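Local coordinates for VC0179-like protein (Escherichia coli, PDB 4XJ6), which probably joins GTP and ATP into cyclic GMP-AMP, as a bacterial nucleotidyltransferase homologous to cyclic GMP-AMP synthase, at residues E39-R42 and D43-E47. Sequence-based numbering, arbitrary orientation.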
loop_
_atom_site.group_PDB
_atom_site.type_symbol
_atom_site.label_atom_id
_atom_site.label_comp_id
_atom_site.label_asym_id
_atom_site.label_seq_id
_atom_site.Cartn_x
_atom_site.Cartn_y
_atom_site.Cartn_z
ATOM N N GLU A 39 -0.193 -10.791 15.314
ATOM C CA GLU A 39 -0.091 -11.429 16.622
ATOM C C GLU A 39 0.908 -10.717 17.525
ATOM O O GLU A 39 0.686 -10.586 18.727
ATOM C CB GLU A 39 0.297 -12.901 16.459
ATOM C CG GLU A 39 -0.797 -13.764 15.852
ATOM C CD GLU A 39 -0.271 -15.076 15.306
ATOM O OE1 GLU A 39 0.965 -15.260 15.286
ATOM O OE2 GLU A 39 -1.092 -15.924 14.898
ATOM N N ARG A 40 2.004 -10.253 16.936
ATOM C CA ARG A 40 3.021 -9.525 17.684
ATOM C C ARG A 40 2.500 -8.169 18.155
ATOM O O ARG A 40 2.749 -7.757 19.287
ATOM C CB ARG A 40 4.279 -9.343 16.835
ATOM C CG ARG A 40 5.377 -8.541 17.506
ATOM C CD ARG A 40 5.765 -9.151 18.838
ATOM N NE ARG A 40 6.236 -10.525 18.700
ATOM C CZ ARG A 40 7.515 -10.867 18.577
ATOM N NH1 ARG A 40 8.455 -9.933 18.571
ATOM N NH2 ARG A 40 7.854 -12.144 18.459
ATOM N N THR A 41 1.774 -7.479 17.282
ATOM C CA THR A 41 1.186 -6.190 17.629
ATOM C C THR A 41 0.113 -6.355 18.697
ATOM O O THR A 41 -0.037 -5.510 19.577
ATOM C CB THR A 41 0.583 -5.501 16.398
ATOM O OG1 THR A 41 1.608 -5.315 15.414
ATOM C CG2 THR A 41 -0.013 -4.146 16.772
ATOM N N ARG A 42 -0.632 -7.453 18.614
ATOM C CA ARG A 42 -1.603 -7.791 19.648
ATOM C C ARG A 42 -0.909 -7.960 20.992
ATOM O O ARG A 42 -1.353 -7.420 22.007
ATOM C CB ARG A 42 -2.364 -9.070 19.292
ATOM C CG ARG A 42 -3.626 -8.840 18.483
ATOM C CD ARG A 42 -4.474 -10.104 18.419
ATOM N NE ARG A 42 -4.038 -11.016 17.365
ATOM C CZ ARG A 42 -4.622 -11.110 16.175
ATOM N NH1 ARG A 42 -5.668 -10.345 15.886
ATOM N NH2 ARG A 42 -4.165 -11.968 15.274
ATOM N N ASP A 43 0.181 -8.721 20.986
ATOM C CA ASP A 43 0.993 -8.933 22.177
ATOM C C ASP A 43 1.486 -7.616 22.768
ATOM O O ASP A 43 1.335 -7.368 23.964
ATOM C CB ASP A 43 2.185 -9.836 21.857
ATOM C CG ASP A 43 1.784 -11.279 21.640
ATOM O OD1 ASP A 43 0.686 -11.666 22.086
ATOM O OD2 ASP A 43 2.572 -12.032 21.032
ATOM N N VAL A 44 2.074 -6.778 21.919
ATOM C CA VAL A 44 2.613 -5.488 22.345
ATOM C C VAL A 44 1.539 -4.619 22.991
ATOM O O VAL A 44 1.746 -4.044 24.061
ATOM C CB VAL A 44 3.238 -4.723 21.157
ATOM C CG1 VAL A 44 3.526 -3.278 21.534
ATOM C CG2 VAL A 44 4.505 -5.423 20.673
ATOM N N PHE A 45 0.386 -4.535 22.336
ATOM C CA PHE A 45 -0.739 -3.773 22.860
ATOM C C PHE A 45 -1.223 -4.350 24.186
ATOM O O PHE A 45 -1.552 -3.603 25.104
ATOM C CB PHE A 45 -1.886 -3.738 21.842
ATOM C CG PHE A 45 -1.883 -2.520 20.965
ATOM C CD1 PHE A 45 -0.964 -2.388 19.935
ATOM C CD2 PHE A 45 -2.808 -1.508 21.164
ATOM C CE1 PHE A 45 -0.966 -1.266 19.126
ATOM C CE2 PHE A 45 -2.814 -0.386 20.356
ATOM C CZ PHE A 45 -1.891 -0.266 19.337
ATOM N N GLN A 46 -1.261 -5.677 24.282
ATOM C CA GLN A 46 -1.663 -6.343 25.517
ATOM C C GLN A 46 -0.682 -6.050 26.646
ATOM O O GLN A 46 -1.085 -5.736 27.767
ATOM C CB GLN A 46 -1.778 -7.854 25.310
ATOM C CG GLN A 46 -2.004 -8.634 26.601
ATOM C CD GLN A 46 -2.156 -10.127 26.376
ATOM O OE1 GLN A 46 -3.192 -10.592 25.899
ATOM N NE2 GLN A 46 -1.123 -10.887 26.724
ATOM N N GLU A 47 0.608 -6.162 26.339
ATOM C CA GLU A 47 1.662 -5.879 27.308
ATOM C C GLU A 47 1.589 -4.436 27.788
ATOM O O GLU A 47 1.755 -4.156 28.976
ATOM C CB GLU A 47 3.039 -6.163 26.701
ATOM C CG GLU A 47 3.321 -7.637 26.455
ATOM C CD GLU A 47 4.646 -7.869 25.753
ATOM O OE1 GLU A 47 5.071 -6.989 24.975
ATOM O OE2 GLU A 47 5.262 -8.931 25.983
HETATM O O HOH W 1 3.760 -12.607 18.482
#
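A water joins Arg40 to Asp43 and is held by both side chains, which meet it at roughly a right angle. It donates to Asp43 OD2 at 2.9 Å. It accepts from Arg40 NE at 3.2 Å. It lies in the plane of the guanidinium group, at its edge. Arg40 NE and Asp43 OD2 themselves stay 4.6 Å apart, too far for a salt bridge. The opposite charges probably still attract across the water. CG of Asp43 is anti to its own carbonyl carbon (chi1 -72°), which brings the carboxylate back beside Glu39 O. The two terminal nitrogens of the same guanidinium turn to helix 149-166: NH2 forms a salt bridge with Glu166 OE1, and NH1 a hydrogen bond with Ser162 OG.

Residues 39-47 lie on the long helix 24-57, whose regular i to i+4 backbone bonds run from Asp43 N to Glu39 O through to Gln46 N to Arg42 O. One face of the helix packs on helix 149-166, where Phe45 touches Leu155, and on the nucleotidyltransferase sheet, where it touches Met136.

Thr41 and Phe45 lie side by side on that buried face. The methyl CG2 of Thr41 meets the ring at Phe45 CD1, 3.7 Å away. Thr41 O sits near the ring plane at its edge, 3.3 Å from Phe45 CD1. With CG2 anti to the backbone N (chi1 -59° for OG1), the hydroxyl OG1 is left beside that N, where it hydrogen-bonds Val37 O and Ser159 OG.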